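Local coordinates for protein phosphoacetylglucosamine mutase (Aspergillus lentulus, PDB 5O9X) that catalyses the interconversion of N-acetylglucosamine 6-phosphate and N-acetylglucosamine 1-phosphate, the phosphomutase step on the way to UDP-N-acetylglucosamine, at residues K329-T337 with A369-E380; Y339-Y347 with T452-L460. The protein carries 1 engineered substitution. All coordinates share one frame; numbering follows the deposited sequence.

Contact 1: K329-T337 with A369-E380; sequences KLKIGVVQT and AAMRFDVGVYFE. Unlike the reference sequence in segment 369-380: Met-371 (reference Leu). With G16 (1,6-di-O-phosphono-alpha-D-glucopyranose), chain B.
Three donors converge on Glu-380 OE2: the O4 hydroxyl of glucose 1,6-bisphosphate, the backbone N of Gly-362, and a water that also bonds Thr-337 OG1 in the other segment. The other carboxylate oxygen, Glu-380 OE1, accepts from the sugar O3 at 2.5 Å, so one carboxylate reads two neighbouring hydroxyls. Glu-380 CG rests against Thr-337 CG2 at 4.1 Å, and the chain, extended beyond CG (chi2 -179°), carries the carboxylate out to the sugar.

Behind this site the two strands run parallel. Their regular pairing starts with Val-375 N on Lys-331 O and ends with Val-335 N on Val-377 O, at 2.8 Å; beyond it the strands part, and two waters bridge Val-335 and Thr-337 to Phe-379. On one face Ile-332 CG2 meets Val-377 CG2 at 4.0 Å. On the other, the ring of Phe-373 lies flat over Gly-333, whose CA sits 3.5 Å from the ring centroid in a CH-pi contact. Val-335 CG2 reaches the edge of that ring while also packing on Ala-370. At the far end, Asp-374 OD2 takes Lys-331 N on its anti lone pair, 2.9 Å away.

A parallel strand pair in a mixed sheet, with a sugar-binding glutamate directly after strand 375-379, is characteristic of domain III in the alpha-D-phosphohexomutases, where the loop after the strand forms the sugar-binding element of the active site.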
loop_
_atom_site.group_PDB
_atom_site.type_symbol
_atom_site.label_atom_id
_atom_site.label_comp_id
_atom_site.label_asym_id
_atom_site.label_seq_id
_atom_site.Cartn_x
_atom_site.Cartn_y
_atom_site.Cartn_z
ATOM N N LYS A 329 -12.008 21.415 -15.572
ATOM C CA LYS A 329 -10.559 21.159 -15.844
ATOM C C LYS A 329 -9.905 20.072 -14.969
ATOM O O LYS A 329 -8.785 19.674 -15.245
ATOM C CB LYS A 329 -9.716 22.458 -15.711
ATOM C CG LYS A 329 -10.248 23.658 -16.495
ATOM C CD LYS A 329 -9.284 24.841 -16.544
ATOM C CE LYS A 329 -8.274 24.750 -17.698
ATOM N NZ LYS A 329 -7.169 25.763 -17.645
ATOM N N LEU A 330 -10.584 19.634 -13.903
ATOM C CA LEU A 330 -10.090 18.555 -13.035
ATOM C C LEU A 330 -11.073 17.364 -13.009
ATOM O O LEU A 330 -11.712 17.096 -11.996
ATOM C CB LEU A 330 -9.796 19.036 -11.609
ATOM C CG LEU A 330 -8.691 20.038 -11.263
ATOM C CD1 LEU A 330 -8.823 20.343 -9.770
ATOM C CD2 LEU A 330 -7.302 19.484 -11.544
ATOM N N LYS A 331 -11.144 16.648 -14.116
ATOM C CA LYS A 331 -11.897 15.377 -14.178
ATOM C C LYS A 331 -11.313 14.287 -13.189
ATOM O O LYS A 331 -10.161 13.799 -13.302
ATOM C CB LYS A 331 -12.025 14.845 -15.641
ATOM C CG LYS A 331 -12.616 15.776 -16.747
ATOM C CD LYS A 331 -13.717 16.719 -16.264
ATOM C CE LYS A 331 -15.117 16.247 -16.629
ATOM N NZ LYS A 331 -16.141 17.091 -15.938
ATOM N N ILE A 332 -12.149 13.930 -12.229
ATOM C CA ILE A 332 -11.765 12.935 -11.234
ATOM C C ILE A 332 -12.219 11.539 -11.687
ATOM O O ILE A 332 -13.343 11.359 -12.139
ATOM C CB ILE A 332 -12.420 13.277 -9.856
ATOM C CG1 ILE A 332 -12.028 14.685 -9.421
ATOM C CG2 ILE A 332 -12.045 12.257 -8.763
ATOM C CD1 ILE A 332 -12.948 15.189 -8.331
ATOM N N GLY A 333 -11.391 10.548 -11.456
ATOM C CA GLY A 333 -11.845 9.186 -11.615
ATOM C C GLY A 333 -11.425 8.403 -10.362
ATOM O O GLY A 333 -10.420 8.745 -9.691
ATOM N N VAL A 334 -12.194 7.331 -10.064
ATOM C CA VAL A 334 -11.859 6.453 -8.921
ATOM C C VAL A 334 -11.467 5.032 -9.382
ATOM O O VAL A 334 -12.255 4.337 -10.065
ATOM C CB VAL A 334 -13.005 6.386 -7.917
ATOM C CG1 VAL A 334 -12.591 5.542 -6.647
ATOM C CG2 VAL A 334 -13.499 7.835 -7.546
ATOM N N VAL A 335 -10.287 4.577 -8.965
ATOM C CA VAL A 335 -9.829 3.229 -9.308
ATOM C C VAL A 335 -10.093 2.350 -8.098
ATOM O O VAL A 335 -9.766 2.756 -6.971
ATOM C CB VAL A 335 -8.332 3.258 -9.638
ATOM C CG1 VAL A 335 -7.823 1.861 -9.996
ATOM C CG2 VAL A 335 -8.153 4.176 -10.892
ATOM N N GLN A 336 -10.681 1.167 -8.352
ATOM C CA GLN A 336 -11.036 0.219 -7.319
ATOM C C GLN A 336 -10.450 -1.147 -7.682
ATOM O O GLN A 336 -9.918 -1.335 -8.811
ATOM C CB GLN A 336 -12.576 0.122 -7.125
ATOM C CG GLN A 336 -13.250 1.492 -6.739
ATOM C CD GLN A 336 -14.661 1.226 -6.322
ATOM O OE1 GLN A 336 -15.489 0.781 -7.118
ATOM N NE2 GLN A 336 -14.963 1.458 -5.080
ATOM N N THR A 337 -10.562 -2.100 -6.753
ATOM C CA THR A 337 -10.431 -3.521 -7.130
ATOM C C THR A 337 -11.752 -4.245 -6.825
ATOM O O THR A 337 -12.687 -3.656 -6.259
ATOM C CB THR A 337 -9.220 -4.225 -6.482
ATOM O OG1 THR A 337 -9.450 -4.446 -5.051
ATOM C CG2 THR A 337 -7.975 -3.276 -6.576
ATOM N N ALA A 369 -3.732 2.560 -13.581
ATOM C CA ALA A 369 -5.039 2.975 -14.130
ATOM C C ALA A 369 -5.385 4.409 -13.768
ATOM O O ALA A 369 -6.130 5.096 -14.519
ATOM C CB ALA A 369 -6.170 2.038 -13.636
ATOM N N ALA A 370 -4.912 4.832 -12.589
ATOM C CA ALA A 370 -5.209 6.161 -12.079
ATOM C C ALA A 370 -4.504 7.243 -12.921
ATOM O O ALA A 370 -4.997 8.366 -12.948
ATOM C CB ALA A 370 -4.778 6.280 -10.635
ATOM N N MET A 371 -3.410 6.887 -13.626
ATOM C CA MET A 371 -2.728 7.837 -14.573
ATOM C C MET A 371 -3.646 8.311 -15.688
ATOM O O MET A 371 -3.350 9.294 -16.359
ATOM C CB MET A 371 -1.457 7.271 -15.231
ATOM C CG MET A 371 -0.467 6.509 -14.372
ATOM S SD MET A 371 0.959 7.413 -13.717
ATOM C CE MET A 371 0.216 8.362 -12.380
ATOM N N ARG A 372 -4.786 7.670 -15.890
ATOM C CA ARG A 372 -5.648 8.072 -16.999
ATOM C C ARG A 372 -6.538 9.301 -16.691
ATOM O O ARG A 372 -7.205 9.820 -17.584
ATOM C CB ARG A 372 -6.441 6.864 -17.516
ATOM C CG ARG A 372 -5.458 5.756 -17.927
ATOM C CD ARG A 372 -5.987 4.618 -18.790
ATOM N NE ARG A 372 -7.019 5.005 -19.767
ATOM C CZ ARG A 372 -7.725 4.140 -20.508
ATOM N NH1 ARG A 372 -7.511 2.830 -20.406
ATOM N NH2 ARG A 372 -8.653 4.577 -21.357
ATOM N N PHE A 373 -6.531 9.751 -15.425
ATOM C CA PHE A 373 -7.391 10.849 -14.957
ATOM C C PHE A 373 -6.520 12.071 -14.660
ATOM O O PHE A 373 -5.320 11.904 -14.433
ATOM C CB PHE A 373 -8.144 10.381 -13.685
ATOM C CG PHE A 373 -9.035 9.208 -13.968
ATOM C CD1 PHE A 373 -10.157 9.362 -14.749
ATOM C CD2 PHE A 373 -8.730 7.921 -13.461
ATOM C CE1 PHE A 373 -10.987 8.269 -15.062
ATOM C CE2 PHE A 373 -9.566 6.816 -13.765
ATOM C CZ PHE A 373 -10.687 6.991 -14.559
ATOM N N ASP A 374 -7.132 13.266 -14.642
ATOM C CA ASP A 374 -6.467 14.480 -14.123
ATOM C C ASP A 374 -6.196 14.255 -12.636
ATOM O O ASP A 374 -5.092 14.481 -12.141
ATOM C CB ASP A 374 -7.396 15.749 -14.289
ATOM C CG ASP A 374 -7.806 16.065 -15.789
ATOM O OD1 ASP A 374 -6.963 15.913 -16.688
ATOM O OD2 ASP A 374 -8.977 16.489 -16.041
ATOM N N VAL A 375 -7.236 13.816 -11.915
ATOM C CA VAL A 375 -7.102 13.473 -10.466
ATOM C C VAL A 375 -7.477 11.949 -10.347
ATOM O O VAL A 375 -8.620 11.591 -10.612
ATOM C CB VAL A 375 -8.078 14.346 -9.633
ATOM C CG1 VAL A 375 -7.957 14.011 -8.168
ATOM C CG2 VAL A 375 -7.810 15.880 -9.877
ATOM N N GLY A 376 -6.543 11.081 -9.995
ATOM C CA GLY A 376 -6.922 9.654 -9.982
ATOM C C GLY A 376 -6.954 9.228 -8.486
ATOM O O GLY A 376 -5.898 9.168 -7.795
ATOM N N VAL A 377 -8.142 8.961 -7.970
ATOM C CA VAL A 377 -8.232 8.599 -6.546
ATOM C C VAL A 377 -8.138 7.066 -6.581
ATOM O O VAL A 377 -8.935 6.413 -7.273
ATOM C CB VAL A 377 -9.555 9.023 -5.944
ATOM C CG1 VAL A 377 -9.677 8.521 -4.474
ATOM C CG2 VAL A 377 -9.655 10.547 -5.984
ATOM N N TYR A 378 -7.170 6.472 -5.873
ATOM C CA TYR A 378 -7.174 5.002 -5.838
ATOM C C TYR A 378 -6.892 4.386 -4.466
ATOM O O TYR A 378 -5.881 4.678 -3.860
ATOM C CB TYR A 378 -6.239 4.429 -6.897
ATOM C CG TYR A 378 -4.785 4.839 -6.825
ATOM C CD1 TYR A 378 -3.780 3.981 -6.266
ATOM C CD2 TYR A 378 -4.404 6.056 -7.355
ATOM C CE1 TYR A 378 -2.428 4.413 -6.252
ATOM C CE2 TYR A 378 -3.086 6.487 -7.323
ATOM C CZ TYR A 378 -2.124 5.658 -6.834
ATOM O OH TYR A 378 -0.874 6.207 -6.903
ATOM N N PHE A 379 -7.839 3.602 -3.971
ATOM C CA PHE A 379 -7.692 2.850 -2.700
ATOM C C PHE A 379 -8.068 1.381 -2.896
ATOM O O PHE A 379 -8.988 1.133 -3.667
ATOM C CB PHE A 379 -8.524 3.509 -1.569
ATOM C CG PHE A 379 -7.861 4.722 -0.965
ATOM C CD1 PHE A 379 -7.206 4.630 0.241
ATOM C CD2 PHE A 379 -7.886 5.967 -1.653
ATOM C CE1 PHE A 379 -6.558 5.735 0.807
ATOM C CE2 PHE A 379 -7.232 7.092 -1.122
ATOM C CZ PHE A 379 -6.593 6.947 0.136
ATOM N N GLU A 380 -7.445 0.448 -2.159
ATOM C CA GLU A 380 -7.963 -0.873 -2.024
ATOM C C GLU A 380 -8.768 -0.857 -0.763
ATOM O O GLU A 380 -8.473 -0.017 0.124
ATOM C CB GLU A 380 -6.792 -1.887 -1.930
ATOM C CG GLU A 380 -6.053 -1.913 -3.279
ATOM C CD GLU A 380 -4.906 -2.905 -3.257
ATOM O OE1 GLU A 380 -3.836 -2.584 -2.695
ATOM O OE2 GLU A 380 -5.078 -3.992 -3.787
HETATM C C1 G16 B . 0.051 -6.119 -0.430
HETATM C C2 G16 B . -0.155 -5.224 -1.649
HETATM C C3 G16 B . -1.658 -4.812 -1.761
HETATM C C4 G16 B . -2.622 -5.985 -1.794
HETATM C C5 G16 B . -2.372 -6.832 -0.554
HETATM C C6 G16 B . -3.039 -8.188 -0.569
HETATM O O1 G16 B . -0.273 -5.377 0.749
HETATM O O2 G16 B . 0.705 -4.044 -1.667
HETATM O O3 G16 B . -1.761 -3.973 -2.841
HETATM O O4 G16 B . -4.070 -5.613 -1.778
HETATM O O5 G16 B . -0.988 -7.247 -0.460
HETATM O O6 G16 B . -2.510 -8.923 -1.762
HETATM P P G16 B . -2.964 -10.464 -1.987
HETATM O O1P G16 B . -4.506 -10.542 -1.909
HETATM O O2P G16 B . -2.372 -11.303 -0.829
HETATM O O3P G16 B . -2.338 -10.961 -3.307
HETATM P "P'" G16 B . 0.805 -5.103 1.952
HETATM O O1X G16 B . 2.203 -4.919 1.302
HETATM O O2X G16 B . 0.883 -6.414 2.798
HETATM O O3X G16 B . 0.262 -4.025 2.826
HETATM O O HOH W 1 -11.001 3.230 -4.434
HETATM O O HOH W 2 -11.225 -0.398 -4.051
HETATM O O HOH W 3 -7.306 -5.326 -3.760
#

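Contact 2: Y339-Y347 with T452-L460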
loop_
_atom_site.group_PDB
_atom_site.type_symbol
_atom_site.label_atom_id
_atom_site.label_comp_id
_atom_site.label_asym_id
_atom_site.label_seq_id
_atom_site.Cartn_x
_atom_site.Cartn_y
_atom_site.Cartn_z
ATOM N N TYR A 339 -12.399 -6.241 -4.542
ATOM C CA TYR A 339 -12.683 -6.363 -3.112
ATOM C C TYR A 339 -13.523 -5.160 -2.646
ATOM O O TYR A 339 -13.972 -5.166 -1.471
ATOM C CB TYR A 339 -11.357 -6.357 -2.308
ATOM C CG TYR A 339 -10.640 -7.694 -2.490
ATOM C CD1 TYR A 339 -11.137 -8.835 -1.850
ATOM C CD2 TYR A 339 -9.605 -7.825 -3.404
ATOM C CE1 TYR A 339 -10.550 -10.065 -2.026
ATOM C CE2 TYR A 339 -8.982 -9.070 -3.579
ATOM C CZ TYR A 339 -9.515 -10.179 -2.918
ATOM O OH TYR A 339 -8.982 -11.440 -3.128
ATOM N N ALA A 340 -13.665 -4.103 -3.478
ATOM C CA ALA A 340 -14.484 -2.969 -3.062
ATOM C C ALA A 340 -15.941 -3.373 -2.847
ATOM O O ALA A 340 -16.523 -4.130 -3.657
ATOM C CB ALA A 340 -14.438 -1.827 -4.086
ATOM N N ASN A 341 -16.526 -2.904 -1.774
ATOM C CA ASN A 341 -17.946 -3.205 -1.539
ATOM C C ASN A 341 -18.803 -2.643 -2.694
ATOM O O ASN A 341 -18.588 -1.509 -3.155
ATOM C CB ASN A 341 -18.379 -2.529 -0.241
ATOM C CG ASN A 341 -19.666 -3.085 0.260
ATOM O OD1 ASN A 341 -20.739 -2.670 -0.207
ATOM N ND2 ASN A 341 -19.581 -4.051 1.156
ATOM N N GLY A 342 -19.757 -3.451 -3.183
ATOM C CA GLY A 342 -20.598 -3.007 -4.334
ATOM C C GLY A 342 -21.295 -1.711 -4.031
ATOM O O GLY A 342 -21.572 -0.996 -4.942
ATOM N N SER A 343 -21.645 -1.438 -2.779
ATOM C CA SER A 343 -22.294 -0.166 -2.468
ATOM C C SER A 343 -21.388 1.063 -2.727
ATOM O O SER A 343 -21.924 2.174 -3.080
ATOM C CB SER A 343 -22.774 -0.114 -1.033
ATOM O OG SER A 343 -23.832 -1.052 -0.855
ATOM N N SER A 344 -20.066 0.898 -2.589
ATOM C CA SER A 344 -19.133 2.016 -2.796
ATOM C C SER A 344 -19.053 2.305 -4.297
ATOM O O SER A 344 -19.052 3.469 -4.703
ATOM C CB SER A 344 -17.704 1.704 -2.220
ATOM O OG SER A 344 -17.058 0.684 -2.971
ATOM N N THR A 345 -19.057 1.249 -5.117
ATOM C CA THR A 345 -19.075 1.414 -6.566
ATOM C C THR A 345 -20.350 2.174 -7.041
ATOM O O THR A 345 -20.268 3.036 -7.911
ATOM C CB THR A 345 -18.927 0.037 -7.248
ATOM O OG1 THR A 345 -17.769 -0.686 -6.674
ATOM C CG2 THR A 345 -18.786 0.158 -8.823
ATOM N N GLU A 346 -21.485 1.781 -6.491
ATOM C CA GLU A 346 -22.771 2.331 -6.803
ATOM C C GLU A 346 -22.801 3.831 -6.405
ATOM O O GLU A 346 -23.306 4.669 -7.150
ATOM C CB GLU A 346 -23.836 1.519 -6.022
ATOM C CG GLU A 346 -25.255 2.124 -6.165
ATOM C CD GLU A 346 -26.348 1.420 -5.328
ATOM O OE1 GLU A 346 -26.235 1.215 -4.037
ATOM O OE2 GLU A 346 -27.354 1.072 -6.006
ATOM N N TYR A 347 -22.267 4.143 -5.220
ATOM C CA TYR A 347 -22.135 5.524 -4.730
ATOM C C TYR A 347 -21.312 6.353 -5.673
ATOM O O TYR A 347 -21.685 7.501 -5.990
ATOM C CB TYR A 347 -21.576 5.541 -3.308
ATOM C CG TYR A 347 -21.367 6.948 -2.681
ATOM C CD1 TYR A 347 -22.444 7.667 -2.103
ATOM C CD2 TYR A 347 -20.105 7.524 -2.618
ATOM C CE1 TYR A 347 -22.255 8.947 -1.537
ATOM C CE2 TYR A 347 -19.893 8.773 -1.983
ATOM C CZ TYR A 347 -20.987 9.471 -1.490
ATOM O OH TYR A 347 -20.752 10.705 -0.909
ATOM N N THR A 452 -23.001 8.318 4.147
ATOM C CA THR A 452 -22.864 8.502 2.707
ATOM C C THR A 452 -23.483 7.362 1.873
ATOM O O THR A 452 -24.132 7.612 0.856
ATOM C CB THR A 452 -21.404 8.727 2.252
ATOM O OG1 THR A 452 -20.533 7.662 2.735
ATOM C CG2 THR A 452 -20.827 10.072 2.829
ATOM N N TYR A 453 -23.210 6.109 2.260
ATOM C CA TYR A 453 -23.803 4.940 1.609
ATOM C C TYR A 453 -23.740 3.795 2.637
ATOM O O TYR A 453 -23.020 3.880 3.633
ATOM C CB TYR A 453 -23.113 4.609 0.282
ATOM C CG TYR A 453 -21.617 4.209 0.425
ATOM C CD1 TYR A 453 -21.238 2.877 0.782
ATOM C CD2 TYR A 453 -20.592 5.175 0.200
ATOM C CE1 TYR A 453 -19.856 2.509 0.904
ATOM C CE2 TYR A 453 -19.232 4.830 0.310
ATOM C CZ TYR A 453 -18.879 3.515 0.625
ATOM O OH TYR A 453 -17.561 3.271 0.692
ATOM N N THR A 454 -24.529 2.747 2.442
ATOM C CA THR A 454 -24.479 1.599 3.351
ATOM C C THR A 454 -23.814 0.425 2.659
ATOM O O THR A 454 -24.283 -0.017 1.590
ATOM C CB THR A 454 -25.887 1.249 3.858
ATOM O OG1 THR A 454 -26.444 2.399 4.545
ATOM C CG2 THR A 454 -25.856 0.074 4.883
ATOM N N ASP A 455 -22.733 -0.078 3.265
ATOM C CA ASP A 455 -22.039 -1.244 2.702
ATOM C C ASP A 455 -22.976 -2.456 2.637
ATOM O O ASP A 455 -23.741 -2.701 3.544
ATOM C CB ASP A 455 -20.835 -1.608 3.639
ATOM C CG ASP A 455 -19.617 -0.694 3.406
ATOM O OD1 ASP A 455 -19.248 -0.515 2.236
ATOM O OD2 ASP A 455 -19.006 -0.167 4.381
ATOM N N LEU A 456 -22.933 -3.187 1.554
ATOM C CA LEU A 456 -23.522 -4.565 1.563
ATOM C C LEU A 456 -22.778 -5.427 2.586
ATOM O O LEU A 456 -21.561 -5.370 2.651
ATOM C CB LEU A 456 -23.351 -5.205 0.174
ATOM C CG LEU A 456 -24.135 -4.465 -0.922
ATOM C CD1 LEU A 456 -23.772 -5.090 -2.287
ATOM C CD2 LEU A 456 -25.640 -4.580 -0.710
ATOM N N PRO A 457 -23.500 -6.215 3.409
ATOM C CA PRO A 457 -22.830 -7.194 4.281
ATOM C C PRO A 457 -21.849 -7.990 3.440
ATOM O O PRO A 457 -22.196 -8.403 2.318
ATOM C CB PRO A 457 -24.001 -8.075 4.771
ATOM C CG PRO A 457 -25.124 -6.995 4.957
ATOM C CD PRO A 457 -24.962 -6.149 3.673
ATOM N N SER A 458 -20.624 -8.144 3.941
ATOM C CA SER A 458 -19.604 -8.883 3.178
ATOM C C SER A 458 -18.765 -9.759 4.078
ATOM O O SER A 458 -18.821 -9.666 5.340
ATOM C CB SER A 458 -18.709 -7.889 2.424
ATOM O OG SER A 458 -17.900 -7.159 3.341
ATOM N N ARG A 459 -17.933 -10.581 3.449
ATOM C CA ARG A 459 -17.182 -11.574 4.220
ATOM C C ARG A 459 -15.964 -11.966 3.434
ATOM O O ARG A 459 -16.075 -12.166 2.228
ATOM C CB ARG A 459 -18.113 -12.825 4.466
ATOM C CG ARG A 459 -17.415 -14.034 5.061
ATOM C CD ARG A 459 -17.041 -13.905 6.502
ATOM N NE ARG A 459 -18.205 -13.435 7.326
ATOM C CZ ARG A 459 -18.281 -13.539 8.651
ATOM N NH1 ARG A 459 -17.297 -14.144 9.310
ATOM N NH2 ARG A 459 -19.321 -13.046 9.330
ATOM N N LEU A 460 -14.813 -12.061 4.116
ATOM C CA LEU A 460 -13.585 -12.660 3.523
ATOM C C LEU A 460 -13.324 -14.002 4.154
ATOM O O LEU A 460 -13.499 -14.147 5.388
ATOM C CB LEU A 460 -12.346 -11.761 3.783
ATOM C CG LEU A 460 -12.288 -10.476 2.893
ATOM C CD1 LEU A 460 -11.363 -9.397 3.473
ATOM C CD2 LEU A 460 -11.930 -10.752 1.400
HETATM O O HOH W 4 -17.151 -4.932 2.013
#
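Thr-452 and Tyr-453 open the contact against Tyr-347. The Thr-452 carbonyl O approaches CE1 of the Tyr-347 ring obliquely, at 3.3 Å, while Thr-452 CB packs beside the phenol end. Tyr-453 then brings CD2 over one face of the Tyr-347 ring, 3.5 Å from CG, with the two planes inclined at 42°. Because its CG lies between the backbone N and the carbonyl carbon (chi1 63°), the Tyr-453 ring extends along the first helical turn, where Ser-344 CA sits over its face; Arg-308 adds a cation-pi contact.

The carbonyl O of Thr-454 accepts from Ser-343 OG at 2.7 Å. Next comes Asp-455, whose OD1 lies 3.3 Å from Asn-341 CG, its carboxylate plane turned 59° from the amide.

Leu-456 is gripped twice by that same amide. Leu-456 N donates to Asn-341 OD1 at 2.9 Å, and Leu-456 O receives Asn-341 ND2 at 2.8 Å, a bond lying in the amide plane. OD1 also accepts from Ser-343 N, and ND2 also donates to a water shared with Ser-458 OG, itself hydrogen-bonded to Gln-266, so four bonds fix the rotation of the amide. Further on, Leu-460 CD2 touches Tyr-339 CE1 at 3.8 Å; the Tyr-339 hydroxyl turns elsewhere, to Arg-505.

This is an asparagine N-cap put to double use: the residue that caps helix 342-350 also holds the linker leading into strand 458-463, joining domain III to the C-terminal domain of the phosphohexomutase fold.

Followed from the N terminus, the segments come in the order 329-337, 339-347, 369-380, 452-460, so the two contacts cross. Contact 1 closes a loop that carries helix 342-350, strand 356-359 and most of helix 363-370, making neighbours of two parallel strands within one domain. Contact 2 starts inside that loop and closes only after helices 405-420, 428-442 and 446-451, where the chain enters strand 458-463 of the C-terminal sheet. The two are coupled directly: Gln-336, in strand 332-337, probably hydrogen-bonds Thr-345 and Ser-344 in the helix that follows. Core sheet, capped helix and interdomain linker thus form one connected series.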